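Local structure of ribose 5-phosphate isomerase RpiB (Thermoanaerobacter tengcongensis, 4EGS) at residues 52-55 against 56-60; 87-90 against 91-95; 132-135 against 136-139; 140-144 against 145-149. The protein probably hydrolyses protein phosphotyrosine through its low molecular weight phosphatase domain, the part described here, while the full-length protein may also interconvert aldoses and ketoses. One frame throughout, in Å; residues are numbered along the deposited sequence.

Interaction 1 of 4, residues 52-55 against 56-60; sequences EGIF and NAKSK
N56 folds its amide back along the helix toward E52, its CG anti to the carbonyl carbon (chi1 -72°), and most of the polar groups here can be traced to a partner. The carbonyl E52 O takes N56 N at 3.3 Å, nearly straight at 171°. N56 ND2 lies equally near E52 O, but its angle is too poor for a hydrogen bond; the amide is instead anchored by OD1, which accepts from the backbone N of A68. The same OD1 lies in the plane of the F55 ring, at its edge, 3.7 Å from F55 CD2. Further along, G53 O receives A57 N, I54 O receives K58 N at 2.9 Å, and F55 O receives S59 N at 2.6 Å, this last donor in the carbonyl plane. These are i to i+4 bonds of helix 47-61, the crossover helix of the beta-alpha-beta unit whose strands are 36-41 and 67-72, so its inner side chains face the sheet: F55 rests on V37 and A68, and E52 OE2 is hydrogen-bonded to S70 OG. An alanine in place of N56 would probably leave the backbone N of A68 without this acceptor and open a gap beside the F55 ring edge. S59 OG is satisfied by W66 O, while S59 CB comes obliquely to F55 CE2 at 4.2 Å. K58 and I54 run side by side, with K58 CE 4.0 Å from I54 CG1; K58 NZ continues to a long, weak ion pair with D174 on helix 159-179.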
ATOM      1  N   GLU A  52       7.190   8.684  12.404  1.00 28.21           N
ATOM      2  CA  GLU A  52       6.852   7.290  12.657  1.00 27.45           C
ATOM      3  C   GLU A  52       5.660   7.181  13.598  1.00 28.24           C
ATOM      4  O   GLU A  52       4.772   6.351  13.402  1.00 29.88           O
ATOM      5  CB  GLU A  52       8.048   6.561  13.266  1.00 27.42           C
ATOM      6  CG  GLU A  52       7.742   5.168  13.781  1.00 27.94           C
ATOM      7  CD  GLU A  52       8.839   4.630  14.673  1.00 31.03           C
ATOM      8  OE1 GLU A  52       8.725   3.471  15.127  1.00 31.88           O
ATOM      9  OE2 GLU A  52       9.816   5.368  14.924  1.00 32.72           O
ATOM     10  N   GLY A  53       5.649   8.033  14.619  1.00 29.24           N
ATOM     11  CA  GLY A  53       4.625   7.999  15.647  1.00 28.82           C
ATOM     12  C   GLY A  53       3.213   8.231  15.144  1.00 28.93           C
ATOM     13  O   GLY A  53       2.332   7.396  15.355  1.00 29.61           O
ATOM     14  N   ILE A  54       2.989   9.360  14.479  1.00 29.93           N
ATOM     15  CA  ILE A  54       1.642   9.705  14.033  1.00 30.96           C
ATOM     16  C   ILE A  54       1.203   8.903  12.805  1.00 29.88           C
ATOM     17  O   ILE A  54       0.006   8.740  12.567  1.00 30.66           O
ATOM     18  CB  ILE A  54       1.468  11.229  13.791  1.00 31.69           C
ATOM     19  CG1 ILE A  54       1.569  11.578  12.303  1.00 29.40           C
ATOM     20  CG2 ILE A  54       2.469  12.022  14.621  1.00 31.01           C
ATOM     21  CD1 ILE A  54       2.983  11.709  11.797  1.00 31.37           C
ATOM     22  N   PHE A  55       2.165   8.399  12.034  1.00 29.69           N
ATOM     23  CA  PHE A  55       1.849   7.536  10.899  1.00 30.56           C
ATOM     24  C   PHE A  55       1.146   6.283  11.394  1.00 30.97           C
ATOM     25  O   PHE A  55       0.082   5.921  10.894  1.00 31.38           O
ATOM     26  CB  PHE A  55       3.109   7.149  10.121  1.00 29.32           C
ATOM     27  CG  PHE A  55       2.857   6.165   9.004  1.00 29.98           C
ATOM     28  CD1 PHE A  55       2.529   6.608   7.733  1.00 29.94           C
ATOM     29  CD2 PHE A  55       2.949   4.799   9.227  1.00 30.93           C
ATOM     30  CE1 PHE A  55       2.299   5.708   6.707  1.00 29.76           C
ATOM     31  CE2 PHE A  55       2.719   3.896   8.208  1.00 31.93           C
ATOM     32  CZ  PHE A  55       2.394   4.351   6.946  1.00 32.86           C
ATOM     33  N   ASN A  56       1.758   5.622  12.372  1.00 30.38           N
ATOM     34  CA  ASN A  56       1.171   4.434  12.975  1.00 29.73           C
ATOM     35  C   ASN A  56      -0.185   4.739  13.592  1.00 31.90           C
ATOM     36  O   ASN A  56      -1.141   3.999  13.382  1.00 34.11           O
ATOM     37  CB  ASN A  56       2.112   3.829  14.018  1.00 31.00           C
ATOM     38  CG  ASN A  56       3.321   3.162  13.392  1.00 30.52           C
ATOM     39  OD1 ASN A  56       3.267   2.701  12.252  1.00 31.17           O
ATOM     40  ND2 ASN A  56       4.420   3.103  14.137  1.00 29.53           N
ATOM     41  N   ALA A  57      -0.265   5.840  14.334  1.00 32.30           N
ATOM     42  CA  ALA A  57      -1.520   6.269  14.948  1.00 31.71           C
ATOM     43  C   ALA A  57      -2.615   6.468  13.903  1.00 30.06           C
ATOM     44  O   ALA A  57      -3.787   6.198  14.160  1.00 30.17           O
ATOM     45  CB  ALA A  57      -1.313   7.541  15.752  1.00 28.63           C
ATOM     46  N   LYS A  58      -2.227   6.946  12.724  1.00 31.01           N
ATOM     47  CA  LYS A  58      -3.154   7.054  11.605  1.00 32.46           C
ATOM     48  C   LYS A  58      -3.360   5.682  10.974  1.00 33.60           C
ATOM     49  O   LYS A  58      -4.471   5.325  10.589  1.00 34.71           O
ATOM     50  CB  LYS A  58      -2.635   8.040  10.556  1.00 31.70           C
ATOM     51  CG  LYS A  58      -2.653   9.500  10.983  1.00 32.04           C
ATOM     52  CD  LYS A  58      -2.205  10.397   9.838  1.00 31.55           C
ATOM     53  CE  LYS A  58      -1.910  11.815  10.305  1.00 31.37           C
ATOM     54  NZ  LYS A  58      -3.130  12.530  10.769  1.00 31.33           N
ATOM     55  N   SER A  59      -2.278   4.915  10.878  1.00 31.55           N
ATOM     56  CA  SER A  59      -2.341   3.559  10.345  1.00 31.46           C
ATOM     57  C   SER A  59      -3.070   2.619  11.301  1.00 34.78           C
ATOM     58  O   SER A  59      -3.484   1.529  10.912  1.00 39.25           O
ATOM     59  CB  SER A  59      -0.935   3.026  10.062  1.00 31.03           C
ATOM     60  OG  SER A  59      -0.973   1.650   9.727  1.00 38.00           O
ATOM     61  N   LYS A  60      -3.209   3.040  12.554  1.00 33.96           N
ATOM     62  CA  LYS A  60      -3.983   2.286  13.533  1.00 35.09           C
ATOM     63  C   LYS A  60      -5.469   2.567  13.354  1.00 38.83           C
ATOM     64  O   LYS A  60      -6.281   1.641  13.300  1.00 40.27           O
ATOM     65  CB  LYS A  60      -3.560   2.641  14.961  1.00 34.94           C
ATOM     66  CG  LYS A  60      -2.260   1.997  15.417  1.00 34.19           C
ATOM     67  CD  LYS A  60      -2.381   0.486  15.471  1.00 36.65           C
ATOM     68  CE  LYS A  60      -3.461   0.057  16.449  1.00 38.70           C
ATOM     69  NZ  LYS A  60      -3.549  -1.425  16.555  1.00 42.36           N
TER

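Interaction 2 of 4, residues 87-90 against 91-95; sequences EVLK and KEYGI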
ATOM      1  N   GLU A  87       6.162  15.482  24.049  1.00 31.57           N
ATOM      2  CA  GLU A  87       5.051  16.223  24.641  1.00 30.41           C
ATOM      3  C   GLU A  87       4.160  16.875  23.587  1.00 30.14           C
ATOM      4  O   GLU A  87       2.951  16.981  23.778  1.00 30.77           O
ATOM      5  CB  GLU A  87       5.538  17.257  25.667  1.00 32.28           C
ATOM      6  CG  GLU A  87       6.258  18.464  25.088  1.00 32.04           C
ATOM      7  CD  GLU A  87       6.587  19.501  26.146  1.00 33.61           C
ATOM      8  OE1 GLU A  87       5.672  19.890  26.903  1.00 35.07           O
ATOM      9  OE2 GLU A  87       7.759  19.924  26.227  1.00 34.47           O
ATOM     10  N   VAL A  88       4.748  17.301  22.473  1.00 28.13           N
ATOM     11  CA  VAL A  88       3.958  17.907  21.407  1.00 29.24           C
ATOM     12  C   VAL A  88       3.095  16.853  20.713  1.00 31.51           C
ATOM     13  O   VAL A  88       2.015  17.152  20.214  1.00 33.20           O
ATOM     14  CB  VAL A  88       4.832  18.665  20.373  1.00 29.17           C
ATOM     15  CG1 VAL A  88       5.628  17.700  19.511  1.00 29.21           C
ATOM     16  CG2 VAL A  88       3.966  19.553  19.504  1.00 28.58           C
ATOM     17  N   LEU A  89       3.567  15.613  20.703  1.00 29.21           N
ATOM     18  CA  LEU A  89       2.814  14.530  20.092  1.00 31.22           C
ATOM     19  C   LEU A  89       1.766  14.005  21.064  1.00 32.08           C
ATOM     20  O   LEU A  89       0.736  13.480  20.650  1.00 33.03           O
ATOM     21  CB  LEU A  89       3.752  13.405  19.657  1.00 29.60           C
ATOM     22  CG  LEU A  89       3.941  13.252  18.148  1.00 29.74           C
ATOM     23  CD1 LEU A  89       4.318  14.575  17.510  1.00 28.43           C
ATOM     24  CD2 LEU A  89       4.984  12.191  17.854  1.00 27.38           C
ATOM     25  N   LYS A  90       2.037  14.160  22.356  1.00 31.96           N
ATOM     26  CA  LYS A  90       1.152  13.664  23.403  1.00 32.63           C
ATOM     27  C   LYS A  90      -0.054  14.599  23.533  1.00 34.10           C
ATOM     28  O   LYS A  90      -1.205  14.157  23.534  1.00 33.97           O
ATOM     29  CB  LYS A  90       1.923  13.569  24.728  1.00 32.92           C
ATOM     30  CG  LYS A  90       1.439  12.507  25.709  1.00 34.96           C
ATOM     31  CD  LYS A  90       1.784  11.129  25.228  1.00 37.22           C
ATOM     32  CE  LYS A  90       1.859  10.156  26.363  1.00 38.36           C
ATOM     33  NZ  LYS A  90       0.517  10.066  26.977  1.00 39.12           N
ATOM     34  N   LYS A  91       0.221  15.898  23.613  1.00 33.43           N
ATOM     35  CA  LYS A  91      -0.827  16.898  23.793  1.00 33.71           C
ATOM     36  C   LYS A  91      -1.692  17.031  22.546  1.00 36.12           C
ATOM     37  O   LYS A  91      -2.921  16.987  22.620  1.00 35.22           O
ATOM     38  CB  LYS A  91      -0.223  18.262  24.155  1.00 32.96           C
ATOM     39  CG  LYS A  91       0.589  18.267  25.440  1.00 35.29           C
ATOM     40  CD  LYS A  91       0.807  19.676  25.972  1.00 36.63           C
ATOM     41  CE  LYS A  91       1.613  20.527  25.005  1.00 33.63           C
ATOM     42  NZ  LYS A  91       3.003  20.024  24.847  1.00 34.14           N
ATOM     43  N   GLU A  92      -1.043  17.175  21.396  1.00 35.05           N
ATOM     44  CA  GLU A  92      -1.756  17.493  20.163  1.00 36.46           C
ATOM     45  C   GLU A  92      -2.484  16.307  19.533  1.00 36.94           C
ATOM     46  O   GLU A  92      -3.626  16.445  19.094  1.00 41.42           O
ATOM     47  CB  GLU A  92      -0.816  18.137  19.138  1.00 35.86           C
ATOM     48  CG  GLU A  92      -0.065  19.363  19.647  1.00 37.19           C
ATOM     49  CD  GLU A  92      -0.982  20.449  20.171  1.00 36.55           C
ATOM     50  OE1 GLU A  92      -2.035  20.698  19.546  1.00 37.96           O
ATOM     51  OE2 GLU A  92      -0.647  21.052  21.212  1.00 36.93           O
ATOM     52  N   TYR A  93      -1.835  15.147  19.485  1.00 35.62           N
ATOM     53  CA  TYR A  93      -2.391  14.012  18.750  1.00 37.63           C
ATOM     54  C   TYR A  93      -2.700  12.788  19.612  1.00 38.03           C
ATOM     55  O   TYR A  93      -3.299  11.824  19.135  1.00 37.34           O
ATOM     56  CB  TYR A  93      -1.468  13.629  17.591  1.00 37.03           C
ATOM     57  CG  TYR A  93      -1.124  14.794  16.690  1.00 38.18           C
ATOM     58  CD1 TYR A  93       0.141  15.365  16.713  1.00 36.52           C
ATOM     59  CD2 TYR A  93      -2.071  15.334  15.829  1.00 37.05           C
ATOM     60  CE1 TYR A  93       0.459  16.433  15.896  1.00 35.50           C
ATOM     61  CE2 TYR A  93      -1.764  16.403  15.008  1.00 37.66           C
ATOM     62  CZ  TYR A  93      -0.498  16.948  15.046  1.00 35.38           C
ATOM     63  OH  TYR A  93      -0.184  18.012  14.231  1.00 35.16           O
ATOM     64  N   GLY A  94      -2.292  12.823  20.875  1.00 37.49           N
ATOM     65  CA  GLY A  94      -2.589  11.739  21.794  1.00 37.45           C
ATOM     66  C   GLY A  94      -1.735  10.499  21.596  1.00 38.49           C
ATOM     67  O   GLY A  94      -2.035   9.438  22.146  1.00 36.06           O
ATOM     68  N   ILE A  95      -0.670  10.627  20.810  1.00 38.45           N
ATOM     69  CA  ILE A  95       0.276   9.529  20.637  1.00 36.64           C
ATOM     70  C   ILE A  95       1.443   9.711  21.605  1.00 33.93           C
ATOM     71  O   ILE A  95       1.734  10.827  22.033  1.00 34.76           O
ATOM     72  CB  ILE A  95       0.776   9.420  19.180  1.00 33.99           C
ATOM     73  CG1 ILE A  95       1.240   7.994  18.879  1.00 34.85           C
ATOM     74  CG2 ILE A  95       1.883  10.417  18.912  1.00 31.14           C
ATOM     75  CD1 ILE A  95       0.178   6.946  19.139  1.00 35.95           C
TER
HETATM   76  O   HOH W   1      -1.462  10.625  25.163  1.00 39.58           O
HETATM   77  O   HOH W   2      -1.539   8.310  24.905  1.00 40.94           O
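L89 O is gripped by two backbone donors from opposite faces of its carbonyl plane: I95 N at 3.2 Å and Y93 N at 3.3 Å. Neither lies on a lone pair; they stand 37° and 54° out of the plane, respectively. Y93 N makes the i to i+4 bond, while I95 N reaches back from beyond the turn that follows. This is the C-terminal end of helix 83-93, where G94 is the first residue to leave helical angles, with phi at +76°, a value that favours glycine; its own N makes a weak bond to K90 O. The reversal lays I95 beside L89, both side chains pointing the same way, with I95 CG2 3.6 Å from L89 CG. L89 CD1 also meets the edge of the Y93 ring, 4.3 Å from Y93 CD1. One turn back, K91 N bonds E87 O at 2.9 Å. The K91 chain, bent at chi3 and chi4, curls beside E87 and brings NZ to a weak salt bridge with E87 OE1 at 3.4 Å and a weak bond to E87 O. Two waters join K90 NZ to G94 O: one takes NZ at 2.7 Å and reaches G94 O weakly, the other is held weakly by NZ and donates to G94 O at 3.0 Å.

Interaction 3 of 4, residues 132-135 against 136-139; sequences PEYA and DKIF
K137 and Y134 are brought alongside by the lysine's first torsion: at chi1 51° its CG sits between the backbone N and the carbonyl carbon, and the extended chain beyond runs beside the tyrosine ring, pointing the same way. K137 CE then comes obliquely to Y134 CD1 at 3.8 Å, and K137 CG lies 3.2 Å from Y134 O. I138, with CG1 anti to its carbonyl carbon (chi1 -59°), turns that branch back over the loop, placing CG1 3.2 Å from the same Y134 O and CD1 4.3 Å from Y134 CB and 3.8 Å from A135 CA. The backbone beneath makes two successive i to i+3 bonds, the evidence for a pair of overlapping tight turns. K137 N reaches Y134 O at 3.1 Å and I138 N reaches A135 O at 3.2 Å; the latter donor stands 80° out of the carbonyl plane, almost side-on. An alanine at I138 would probably lose the branch packed against Y134 and A135 and open a gap against helix 121-130. K137 NZ is satisfied by L110 O of helix 108-112 and A113 O just beyond it; L110 and K111 also touch Y134. The turns lead from helix 121-130 into edge strand 138-140, with I138 packed against K124, L127 and V128 of that helix and F139 bonded by its backbone to V116 and A118 of strand 115-118.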
ATOM      1  N   PRO A 132      23.662   2.802  -3.422  1.00 37.96           N
ATOM      2  CA  PRO A 132      23.068   2.830  -4.758  1.00 41.33           C
ATOM      3  C   PRO A 132      22.256   1.561  -4.995  1.00 42.78           C
ATOM      4  O   PRO A 132      22.573   0.521  -4.415  1.00 42.28           O
ATOM      5  CB  PRO A 132      24.291   2.863  -5.687  1.00 41.61           C
ATOM      6  CG  PRO A 132      25.477   3.130  -4.795  1.00 38.51           C
ATOM      7  CD  PRO A 132      25.108   2.548  -3.479  1.00 37.33           C
ATOM      8  N   GLU A 133      21.217   1.660  -5.821  1.00 42.86           N
ATOM      9  CA  GLU A 133      20.315   0.543  -6.125  1.00 43.41           C
ATOM     10  C   GLU A 133      19.423   0.134  -4.947  1.00 42.28           C
ATOM     11  O   GLU A 133      18.568  -0.744  -5.077  1.00 40.52           O
ATOM     12  CB  GLU A 133      21.062  -0.654  -6.735  1.00 47.01           C
ATOM     13  CG  GLU A 133      21.572  -0.407  -8.155  1.00 47.11           C
ATOM     14  CD  GLU A 133      22.729   0.578  -8.206  1.00 47.55           C
ATOM     15  OE1 GLU A 133      23.743   0.341  -7.515  1.00 47.57           O
ATOM     16  OE2 GLU A 133      22.625   1.590  -8.935  1.00 47.71           O
ATOM     17  N   TYR A 134      19.640   0.769  -3.799  1.00 42.39           N
ATOM     18  CA  TYR A 134      18.624   0.854  -2.762  1.00 40.94           C
ATOM     19  C   TYR A 134      17.896   2.150  -3.062  1.00 41.09           C
ATOM     20  O   TYR A 134      16.830   2.431  -2.517  1.00 40.91           O
ATOM     21  CB  TYR A 134      19.255   0.937  -1.373  1.00 40.43           C
ATOM     22  CG  TYR A 134      19.686  -0.391  -0.798  1.00 43.24           C
ATOM     23  CD1 TYR A 134      18.847  -1.497  -0.841  1.00 43.32           C
ATOM     24  CD2 TYR A 134      20.934  -0.536  -0.208  1.00 45.91           C
ATOM     25  CE1 TYR A 134      19.242  -2.713  -0.311  1.00 46.08           C
ATOM     26  CE2 TYR A 134      21.337  -1.744   0.322  1.00 46.91           C
ATOM     27  CZ  TYR A 134      20.489  -2.828   0.269  1.00 47.96           C
ATOM     28  OH  TYR A 134      20.895  -4.032   0.797  1.00 48.83           O
ATOM     29  N   ALA A 135      18.499   2.930  -3.956  1.00 41.84           N
ATOM     30  CA  ALA A 135      18.020   4.259  -4.318  1.00 43.75           C
ATOM     31  C   ALA A 135      16.635   4.242  -4.956  1.00 43.36           C
ATOM     32  O   ALA A 135      15.947   5.264  -4.980  1.00 45.16           O
ATOM     33  CB  ALA A 135      19.022   4.939  -5.246  1.00 41.36           C
ATOM     34  N   ASP A 136      16.232   3.086  -5.471  1.00 41.91           N
ATOM     35  CA  ASP A 136      14.936   2.951  -6.128  1.00 44.93           C
ATOM     36  C   ASP A 136      13.786   3.167  -5.148  1.00 42.13           C
ATOM     37  O   ASP A 136      12.702   3.602  -5.536  1.00 40.27           O
ATOM     38  CB  ASP A 136      14.809   1.578  -6.794  1.00 46.49           C
ATOM     39  CG  ASP A 136      13.558   1.457  -7.644  1.00 52.29           C
ATOM     40  OD1 ASP A 136      12.913   0.387  -7.610  1.00 55.75           O
ATOM     41  OD2 ASP A 136      13.222   2.431  -8.351  1.00 53.19           O
ATOM     42  N   LYS A 137      14.029   2.864  -3.877  1.00 42.87           N
ATOM     43  CA  LYS A 137      13.012   3.035  -2.846  1.00 41.92           C
ATOM     44  C   LYS A 137      13.323   4.205  -1.915  1.00 39.46           C
ATOM     45  O   LYS A 137      12.614   4.434  -0.936  1.00 37.77           O
ATOM     46  CB  LYS A 137      12.820   1.740  -2.049  1.00 41.48           C
ATOM     47  CG  LYS A 137      14.104   1.130  -1.506  1.00 38.96           C
ATOM     48  CD  LYS A 137      13.838  -0.234  -0.885  1.00 41.11           C
ATOM     49  CE  LYS A 137      15.120  -0.896  -0.413  1.00 43.18           C
ATOM     50  NZ  LYS A 137      14.859  -2.240   0.178  1.00 42.88           N
ATOM     51  N   ILE A 138      14.380   4.950  -2.231  1.00 39.42           N
ATOM     52  CA  ILE A 138      14.759   6.113  -1.435  1.00 40.57           C
ATOM     53  C   ILE A 138      14.198   7.406  -2.016  1.00 39.49           C
ATOM     54  O   ILE A 138      14.501   7.771  -3.151  1.00 40.32           O
ATOM     55  CB  ILE A 138      16.290   6.260  -1.321  1.00 37.34           C
ATOM     56  CG1 ILE A 138      16.904   5.019  -0.675  1.00 36.47           C
ATOM     57  CG2 ILE A 138      16.641   7.505  -0.520  1.00 38.38           C
ATOM     58  CD1 ILE A 138      18.414   5.055  -0.593  1.00 39.18           C
ATOM     59  N   PHE A 139      13.378   8.094  -1.230  1.00 36.79           N
ATOM     60  CA  PHE A 139      12.826   9.379  -1.638  1.00 35.37           C
ATOM     61  C   PHE A 139      12.751  10.323  -0.445  1.00 36.51           C
ATOM     62  O   PHE A 139      12.914   9.903   0.700  1.00 35.40           O
ATOM     63  CB  PHE A 139      11.434   9.203  -2.252  1.00 35.64           C
ATOM     64  CG  PHE A 139      11.399   8.252  -3.412  1.00 39.41           C
ATOM     65  CD1 PHE A 139      10.936   6.956  -3.249  1.00 39.92           C
ATOM     66  CD2 PHE A 139      11.835   8.649  -4.667  1.00 43.05           C
ATOM     67  CE1 PHE A 139      10.903   6.076  -4.316  1.00 39.13           C
ATOM     68  CE2 PHE A 139      11.805   7.774  -5.738  1.00 39.46           C
ATOM     69  CZ  PHE A 139      11.340   6.486  -5.562  1.00 39.13           C
TER

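Interaction 4 of 4, residues 140-144 against 145-149; sequences TIKEF and VGLEG
A Schellman motif closes the short helical turn that follows strand 138-140, in the loop leading toward helix 159-179. Its 6-to-1 bond runs from L147 N to K142 O at 2.7 Å, its 5-to-2 bond, weak, from G146 N to E143 O at 3.2 Å; the latter also closes a type I beta turn. G146 stands at the reversal with phi +86°, where a side chain would be jammed against the preceding carbonyl. K142 O is approached by apolar groups too: V145 CG2 lies 3.2 Å from it, and L147 CB packs nearby. The K142 chain, bent at three torsions, runs along the returning backbone, with CG 3.3 Å from G149 O and CE 3.2 Å from E148 O. Its NZ ends in a salt bridge with E168 on helix 159-179, and it passes so close to G149 that a CB there would crowd it. At the start of the turn, E143 OE1 accepts T140 N from above the carboxylate plane, 53° out of it, and is also salt-bridged to K124. F144, meanwhile, lies against L115, L117 and L176. The returning chain is also met by E143 CA, whose CA-H...O contact with L147 O is 3.2 Å, with 151° at the hydrogen.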
ATOM      1  N   THR A 140      12.509  11.600  -0.722  1.00 36.10           N
ATOM      2  CA  THR A 140      12.324  12.590   0.332  1.00 34.80           C
ATOM      3  C   THR A 140      10.844  12.653   0.709  1.00 34.58           C
ATOM      4  O   THR A 140       9.975  12.369  -0.117  1.00 34.07           O
ATOM      5  CB  THR A 140      12.893  13.978  -0.081  1.00 33.75           C
ATOM      6  OG1 THR A 140      13.964  14.341   0.798  1.00 33.10           O
ATOM      7  CG2 THR A 140      11.826  15.065  -0.053  1.00 34.79           C
ATOM      8  N   ILE A 141      10.566  12.994   1.964  1.00 32.95           N
ATOM      9  CA  ILE A 141       9.204  13.008   2.489  1.00 32.11           C
ATOM     10  C   ILE A 141       8.259  13.924   1.698  1.00 33.21           C
ATOM     11  O   ILE A 141       7.063  13.654   1.598  1.00 34.29           O
ATOM     12  CB  ILE A 141       9.191  13.388   3.993  1.00 30.87           C
ATOM     13  CG1 ILE A 141       7.821  13.109   4.620  1.00 30.90           C
ATOM     14  CG2 ILE A 141       9.620  14.834   4.199  1.00 32.48           C
ATOM     15  CD1 ILE A 141       7.678  11.706   5.167  1.00 32.69           C
ATOM     16  N   LYS A 142       8.805  14.993   1.126  1.00 32.99           N
ATOM     17  CA  LYS A 142       8.013  15.947   0.355  1.00 31.36           C
ATOM     18  C   LYS A 142       7.899  15.531  -1.109  1.00 33.12           C
ATOM     19  O   LYS A 142       6.838  15.656  -1.718  1.00 34.95           O
ATOM     20  CB  LYS A 142       8.622  17.348   0.453  1.00 32.93           C
ATOM     21  CG  LYS A 142       8.667  17.914   1.866  1.00 32.74           C
ATOM     22  CD  LYS A 142       7.345  18.558   2.259  1.00 33.64           C
ATOM     23  CE  LYS A 142       7.381  20.062   2.054  1.00 33.95           C
ATOM     24  NZ  LYS A 142       8.526  20.677   2.776  1.00 34.30           N
ATOM     25  N   GLU A 143       8.995  15.031  -1.670  1.00 34.40           N
ATOM     26  CA  GLU A 143       9.035  14.684  -3.087  1.00 34.16           C
ATOM     27  C   GLU A 143       8.196  13.451  -3.408  1.00 36.03           C
ATOM     28  O   GLU A 143       7.740  13.286  -4.538  1.00 40.84           O
ATOM     29  CB  GLU A 143      10.477  14.481  -3.564  1.00 35.52           C
ATOM     30  CG  GLU A 143      10.946  13.034  -3.542  1.00 35.99           C
ATOM     31  CD  GLU A 143      12.367  12.871  -4.040  1.00 36.83           C
ATOM     32  OE1 GLU A 143      12.945  11.782  -3.846  1.00 38.61           O
ATOM     33  OE2 GLU A 143      12.908  13.832  -4.628  1.00 39.95           O
ATOM     34  N   PHE A 144       7.990  12.589  -2.417  1.00 33.95           N
ATOM     35  CA  PHE A 144       7.210  11.374  -2.629  1.00 34.80           C
ATOM     36  C   PHE A 144       5.730  11.700  -2.802  1.00 36.74           C
ATOM     37  O   PHE A 144       5.011  11.007  -3.522  1.00 39.79           O
ATOM     38  CB  PHE A 144       7.406  10.386  -1.477  1.00 34.22           C
ATOM     39  CG  PHE A 144       6.705   9.069  -1.682  1.00 35.52           C
ATOM     40  CD1 PHE A 144       7.297   8.061  -2.425  1.00 33.60           C
ATOM     41  CD2 PHE A 144       5.455   8.839  -1.129  1.00 34.06           C
ATOM     42  CE1 PHE A 144       6.655   6.851  -2.615  1.00 31.92           C
ATOM     43  CE2 PHE A 144       4.810   7.632  -1.317  1.00 30.98           C
ATOM     44  CZ  PHE A 144       5.410   6.637  -2.060  1.00 29.30           C
ATOM     45  N   VAL A 145       5.281  12.760  -2.140  1.00 35.49           N
ATOM     46  CA  VAL A 145       3.895  13.191  -2.258  1.00 34.69           C
ATOM     47  C   VAL A 145       3.749  14.302  -3.296  1.00 35.63           C
ATOM     48  O   VAL A 145       2.745  15.015  -3.322  1.00 36.13           O
ATOM     49  CB  VAL A 145       3.313  13.641  -0.900  1.00 32.85           C
ATOM     50  CG1 VAL A 145       3.289  12.474   0.075  1.00 32.69           C
ATOM     51  CG2 VAL A 145       4.113  14.799  -0.329  1.00 33.02           C
ATOM     52  N   GLY A 146       4.761  14.443  -4.149  1.00 36.63           N
ATOM     53  CA  GLY A 146       4.710  15.380  -5.257  1.00 35.10           C
ATOM     54  C   GLY A 146       5.134  16.800  -4.928  1.00 34.46           C
ATOM     55  O   GLY A 146       5.078  17.680  -5.787  1.00 36.31           O
ATOM     56  N   LEU A 147       5.560  17.029  -3.690  1.00 34.64           N
ATOM     57  CA  LEU A 147       5.978  18.363  -3.264  1.00 33.66           C
ATOM     58  C   LEU A 147       7.493  18.537  -3.336  1.00 33.90           C
ATOM     59  O   LEU A 147       8.205  17.679  -3.857  1.00 32.77           O
ATOM     60  CB  LEU A 147       5.491  18.654  -1.842  1.00 33.02           C
ATOM     61  CG  LEU A 147       3.983  18.799  -1.632  1.00 35.04           C
ATOM     62  CD1 LEU A 147       3.677  19.158  -0.186  1.00 32.40           C
ATOM     63  CD2 LEU A 147       3.410  19.842  -2.576  1.00 33.94           C
ATOM     64  N   GLU A 148       7.976  19.660  -2.814  1.00 33.71           N
ATOM     65  CA  GLU A 148       9.409  19.913  -2.712  1.00 33.99           C
ATOM     66  C   GLU A 148       9.761  20.480  -1.343  1.00 33.05           C
ATOM     67  O   GLU A 148       8.896  20.993  -0.633  1.00 33.36           O
ATOM     68  CB  GLU A 148       9.878  20.878  -3.802  1.00 33.88           C
ATOM     69  CG  GLU A 148      10.147  20.230  -5.148  1.00 36.23           C
ATOM     70  CD  GLU A 148      10.885  21.157  -6.098  1.00 38.38           C
ATOM     71  OE1 GLU A 148      12.118  21.299  -5.957  1.00 35.65           O
ATOM     72  OE2 GLU A 148      10.231  21.749  -6.982  1.00 39.09           O
ATOM     73  N   GLY A 149      11.035  20.385  -0.977  1.00 33.08           N
ATOM     74  CA  GLY A 149      11.507  20.949   0.272  1.00 33.36           C
ATOM     75  C   GLY A 149      11.839  19.910   1.325  1.00 33.05           C
ATOM     76  O   GLY A 149      11.780  18.706   1.072  1.00 29.68           O
TER

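The four contacts form two touching pairs. Interactions 1 and 2 meet where I95 CD1 packs on A57 CB at 3.7 Å and L89 CG on I54 CG2 at 4.0 Å, tying the end of helix 83-93 to helix 47-61. Interactions 3 and 4, successive along the chain, meet through F139 CD1 and F144 CD1, 3.9 Å apart. Between the pairs nothing touches: interactions 1 and 4 come no nearer than about 8 Å, and the centres of 2 and 3 are 32 Å apart. Interactions 1, 2 and 4 lie near the bicarbonate site, lined by C41 to R47 and D153: the side chains of E52, L89 and I141 are about 9, 9 and 8 Å from that of R47, a predicted active-site residue. Interaction 3 lies away from it.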